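PDB 2EIH: alcohol dehydrogenase from Thermus thermophilus, which catalyses the NAD-dependent interconversion of alcohols and their carbonyl counterparts, as a zinc-containing member of the medium-chain dehydrogenase family. Local coordinates for the interface of chains A and B and the interface of chains A and C. Numbering follows the deposited sequence. Chains: chain A/B/C, Alcohol dehydrogenase.

Contact 1: the interface of chains A and B. Residues chain A 77, 129-130; chain B 94-95.
The structural zinc lobe of chain B, the cysteine-rich loop in which B:Cys93, B:Cys96, B:Cys99 and B:Cys107 bind the metal, presses B:Arg95 against A:Glu129 on the short 3-10 helix 129-131 of chain A. B:Gly94 and B:Arg95 fill the gap between the first two zinc cysteines, so the arginine is carried outward by a stretch that the metal anchors. Its reach is aliphatic first: the delta methylene CD stands over one face of the A:Glu129 carboxylate, 3.6 Å from the carboxylate carbon CD. The two carboxylate oxygens are almost equally far from that methylene, OE1 at 3.8 Å and OE2 at 3.7 Å from B:Arg95 CD, as expected of a group sitting squarely above the plane. A:Glu129 presents this face with an extended chain beyond CG, which itself lies between the backbone N and the carbonyl carbon (chi1 60°). B:Arg95 runs straight to CD and then bends (chi3 -50°), turning the guanidinium away from the carboxylate, toward A:Glu77. The two planes end up 34° apart, and NE remains 4.4 Å from A:Glu129 OE2, too long for a salt bridge. On the loop between strands 64-72 and 84-87, A:Glu77 sets its CG over one guanidinium face, toward the rim and 4.1 Å above the plane. Together the two acids would probably steer the arginine by longer-range attraction. With an alanine in place of A:Glu129, the delta methylene would lose the flat surface beneath it, and the guanidinium is likely to turn more freely with less negative charge beside it. The two-fold repeats the arrangement with the chains exchanged. A:Glu77 OE2 approaches the terminal nitrogen B:Arg95 NH1 to 4.4 Å, while beside the arginine A:Ala130 CB faces the carbonyl oxygen B:Gly94 O at 4.3 Å.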
ATOM      1  N   GLU A  77      27.199  15.759  16.507  1.00 65.99           N
ATOM      2  CA  GLU A  77      27.971  14.570  16.201  1.00 65.50           C
ATOM      3  C   GLU A  77      27.661  14.078  14.801  1.00 63.35           C
ATOM      4  O   GLU A  77      26.581  14.330  14.263  1.00 63.24           O
ATOM      5  CB  GLU A  77      27.657  13.474  17.218  1.00 68.16           C
ATOM      6  CG  GLU A  77      26.183  13.099  17.270  1.00 71.72           C
ATOM      7  CD  GLU A  77      25.881  12.114  18.384  1.00 73.95           C
ATOM      8  OE1 GLU A  77      26.514  11.033  18.415  1.00 75.16           O
ATOM      9  OE2 GLU A  77      25.005  12.412  19.223  1.00 75.74           O
ATOM     10  N   GLU A 129      22.044  19.936  11.320  1.00 37.25           N
ATOM     11  CA  GLU A 129      22.764  18.700  11.003  1.00 41.52           C
ATOM     12  C   GLU A 129      21.897  17.676  10.279  1.00 41.15           C
ATOM     13  O   GLU A 129      22.413  16.751   9.659  1.00 41.72           O
ATOM     14  CB  GLU A 129      23.353  18.060  12.277  1.00 44.14           C
ATOM     15  CG  GLU A 129      22.313  17.677  13.338  1.00 48.19           C
ATOM     16  CD  GLU A 129      22.913  16.910  14.517  1.00 50.19           C
ATOM     17  OE1 GLU A 129      22.191  16.716  15.522  1.00 50.54           O
ATOM     18  OE2 GLU A 129      24.093  16.489  14.437  1.00 51.00           O
ATOM     19  N   ALA A 130      20.582  17.848  10.365  1.00 41.22           N
ATOM     20  CA  ALA A 130      19.643  16.934   9.726  1.00 41.25           C
ATOM     21  C   ALA A 130      19.536  17.186   8.221  1.00 41.35           C
ATOM     22  O   ALA A 130      18.989  16.361   7.479  1.00 42.64           O
ATOM     23  CB  ALA A 130      18.263  17.061  10.367  1.00 39.56           C
TER
ATOM     24  N   GLY B  94      17.034  11.115  15.045  1.00 43.45           N
ATOM     25  CA  GLY B  94      16.415  12.103  14.176  1.00 45.88           C
ATOM     26  C   GLY B  94      17.242  12.494  12.956  1.00 46.62           C
ATOM     27  O   GLY B  94      16.960  13.518  12.320  1.00 45.48           O
ATOM     28  N   ARG B  95      18.246  11.681  12.624  1.00 47.18           N
ATOM     29  CA  ARG B  95      19.125  11.944  11.483  1.00 48.17           C
ATOM     30  C   ARG B  95      19.225  10.753  10.531  1.00 47.78           C
ATOM     31  O   ARG B  95      19.401  10.939   9.329  1.00 49.00           O
ATOM     32  CB  ARG B  95      20.542  12.278  11.955  1.00 48.97           C
ATOM     33  CG  ARG B  95      20.636  13.324  13.044  1.00 51.80           C
ATOM     34  CD  ARG B  95      22.092  13.569  13.413  1.00 54.18           C
ATOM     35  NE  ARG B  95      22.818  12.326  13.681  1.00 57.57           N
ATOM     36  CZ  ARG B  95      22.818  11.683  14.847  1.00 59.67           C
ATOM     37  NH1 ARG B  95      22.130  12.159  15.880  1.00 60.92           N
ATOM     38  NH2 ARG B  95      23.508  10.557  14.985  1.00 61.25           N
TER

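Contact 2: the interface of chains A and C. Residues chain A 245, 269-271, 274; chain C 273-276.
Loop meets loop here: in both chains the segment between strand 259-263 and helix 278-281 packs on its symmetry mate, and the chain A loop holding A:Ala245 joins in, after strand 239-241. A:Glu271 reaches over to chain C, its CG passing C:Thr273 CB at 3.3 Å. Its carboxylate oxygen OE1 accepts a hydrogen bond from the backbone N of C:Phe276, met nearly along the C-O axis (3.2 Å, 148° at H). That same oxygen lies 2.8 Å from the carbonyl oxygen C:Leu274 O; unless the acid carries a proton, two acceptors face each other, so the exact placing of this carboxylate is doubtful. The C:Phe276 ring points into chain A, its CG tucked between backbone N and carbonyl carbon (chi1 70°). Ring atom CD2 packs against A:Glu271 CB at 3.3 Å, and the ring stands steeply to the carboxylate plane. Over one ring face, toward the rim, sits the methyl of A:Ala245, with CB 3.9 Å from CZ. At the two-fold A:Leu274 and C:Leu274 meet each other, their CD2 methyls 3.8 Å apart in an apolar contact. The patch lies in the nucleotide-binding half of each subunit, on the loops that follow strands 239-241 and 259-263 and just ahead of helix 278-281.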
ATOM      1  N   ALA A 245       0.304  22.556 -18.711  1.00 80.86           N
ATOM      2  CA  ALA A 245      -0.309  23.819 -19.101  1.00 82.27           C
ATOM      3  C   ALA A 245       0.083  24.255 -20.509  1.00 82.62           C
ATOM      4  O   ALA A 245       0.128  25.450 -20.809  1.00 83.45           O
ATOM      5  CB  ALA A 245       0.062  24.904 -18.100  1.00 82.99           C
ATOM      6  N   GLY A 269       1.966  28.752 -18.814  1.00116.24           N
ATOM      7  CA  GLY A 269       1.037  29.832 -19.104  1.00117.71           C
ATOM      8  C   GLY A 269      -0.438  29.511 -18.937  1.00118.47           C
ATOM      9  O   GLY A 269      -0.884  29.098 -17.866  1.00118.64           O
ATOM     10  N   TYR A 270      -1.200  29.717 -20.007  1.00118.95           N
ATOM     11  CA  TYR A 270      -2.634  29.467 -19.993  1.00119.20           C
ATOM     12  C   TYR A 270      -2.934  28.043 -19.548  1.00119.10           C
ATOM     13  O   TYR A 270      -2.057  27.179 -19.547  1.00119.29           O
ATOM     14  CB  TYR A 270      -3.228  29.689 -21.388  1.00120.03           C
ATOM     15  CG  TYR A 270      -2.937  28.572 -22.374  1.00120.51           C
ATOM     16  CD1 TYR A 270      -1.625  28.239 -22.721  1.00120.37           C
ATOM     17  CD2 TYR A 270      -3.976  27.838 -22.951  1.00120.39           C
ATOM     18  CE1 TYR A 270      -1.357  27.202 -23.619  1.00119.90           C
ATOM     19  CE2 TYR A 270      -3.719  26.800 -23.848  1.00119.92           C
ATOM     20  CZ  TYR A 270      -2.410  26.488 -24.175  1.00119.78           C
ATOM     21  OH  TYR A 270      -2.161  25.462 -25.054  1.00119.15           O
ATOM     22  N   GLU A 271      -4.185  27.809 -19.170  1.00118.62           N
ATOM     23  CA  GLU A 271      -4.623  26.493 -18.739  1.00118.13           C
ATOM     24  C   GLU A 271      -5.701  26.001 -19.694  1.00117.79           C
ATOM     25  O   GLU A 271      -6.421  25.049 -19.404  1.00117.61           O
ATOM     26  CB  GLU A 271      -5.145  26.560 -17.301  1.00118.23           C
ATOM     27  CG  GLU A 271      -5.979  27.788 -16.995  1.00118.14           C
ATOM     28  CD  GLU A 271      -5.691  28.343 -15.612  1.00118.41           C
ATOM     29  OE1 GLU A 271      -5.776  27.578 -14.629  1.00118.27           O
ATOM     30  OE2 GLU A 271      -5.384  29.549 -15.506  1.00118.50           O
ATOM     31  N   LEU A 274      -8.453  22.122 -20.438  1.00115.25           N
ATOM     32  CA  LEU A 274      -8.179  20.788 -19.904  1.00114.46           C
ATOM     33  C   LEU A 274      -9.359  19.847 -20.130  1.00113.80           C
ATOM     34  O   LEU A 274     -10.278  19.780 -19.313  1.00113.84           O
ATOM     35  CB  LEU A 274      -7.859  20.875 -18.408  1.00114.99           C
ATOM     36  CG  LEU A 274      -6.406  21.175 -18.011  1.00115.64           C
ATOM     37  CD1 LEU A 274      -5.880  22.384 -18.762  1.00115.04           C
ATOM     38  CD2 LEU A 274      -6.333  21.401 -16.506  1.00115.28           C
TER
ATOM     39  N   THR C 273     -11.209  26.716 -17.044  1.00116.54           N
ATOM     40  CA  THR C 273      -9.764  26.760 -17.223  1.00115.93           C
ATOM     41  C   THR C 273      -9.069  25.883 -16.184  1.00115.78           C
ATOM     42  O   THR C 273      -7.933  25.455 -16.387  1.00116.29           O
ATOM     43  CB  THR C 273      -9.226  28.211 -17.109  1.00115.55           C
ATOM     44  OG1 THR C 273      -9.860  28.872 -16.008  1.00115.34           O
ATOM     45  CG2 THR C 273      -9.489  28.987 -18.391  1.00114.99           C
ATOM     46  N   LEU C 274      -9.762  25.609 -15.080  1.00115.25           N
ATOM     47  CA  LEU C 274      -9.212  24.782 -14.007  1.00114.46           C
ATOM     48  C   LEU C 274      -7.886  25.344 -13.498  1.00113.80           C
ATOM     49  O   LEU C 274      -6.822  25.030 -14.031  1.00113.84           O
ATOM     50  CB  LEU C 274      -9.016  23.344 -14.497  1.00114.99           C
ATOM     51  CG  LEU C 274     -10.222  22.397 -14.412  1.00115.64           C
ATOM     52  CD1 LEU C 274     -11.452  23.032 -15.033  1.00115.04           C
ATOM     53  CD2 LEU C 274      -9.881  21.086 -15.110  1.00115.28           C
ATOM     54  N   PRO C 275      -7.938  26.176 -12.444  1.00113.11           N
ATOM     55  CA  PRO C 275      -6.745  26.792 -11.857  1.00112.73           C
ATOM     56  C   PRO C 275      -5.654  25.812 -11.431  1.00112.46           C
ATOM     57  O   PRO C 275      -5.608  25.367 -10.281  1.00112.29           O
ATOM     58  CB  PRO C 275      -7.310  27.586 -10.681  1.00112.61           C
ATOM     59  CG  PRO C 275      -8.498  26.780 -10.278  1.00112.63           C
ATOM     60  CD  PRO C 275      -9.123  26.450 -11.614  1.00112.77           C
ATOM     61  N   PHE C 276      -4.773  25.488 -12.373  1.00112.18           N
ATOM     62  CA  PHE C 276      -3.661  24.581 -12.122  1.00111.33           C
ATOM     63  C   PHE C 276      -2.689  25.284 -11.190  1.00110.29           C
ATOM     64  O   PHE C 276      -2.982  26.367 -10.687  1.00110.55           O
ATOM     65  CB  PHE C 276      -2.961  24.226 -13.443  1.00112.33           C
ATOM     66  CG  PHE C 276      -2.196  25.371 -14.066  1.00113.17           C
ATOM     67  CD1 PHE C 276      -0.839  25.553 -13.799  1.00113.24           C
ATOM     68  CD2 PHE C 276      -2.828  26.259 -14.932  1.00113.31           C
ATOM     69  CE1 PHE C 276      -0.126  26.596 -14.387  1.00112.91           C
ATOM     70  CE2 PHE C 276      -2.124  27.305 -15.526  1.00113.09           C
ATOM     71  CZ  PHE C 276      -0.771  27.472 -15.252  1.00113.05           C
TER

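Contact 1 and contact 2 lie about 41 Å apart, measured between the centres of their C-alpha atoms, and have no residue in common. Chain A takes part in both, using different regions: the loop of A:Glu77 and the 3-10 helix 129-131 toward the zinc lobe of chain B, the nucleotide-binding half toward chain C. Each interface is two-fold symmetric, so a subunit joined through both can build the four-copy assembly deposited, as two separate two-folds would in a tetramer. Contact 1 rests on a methylene packed over a carboxylate, with opposite charges near but not touching, contact 2 on tighter loop packing. Whether this tetramer is the form in solution, the structure alone does not show.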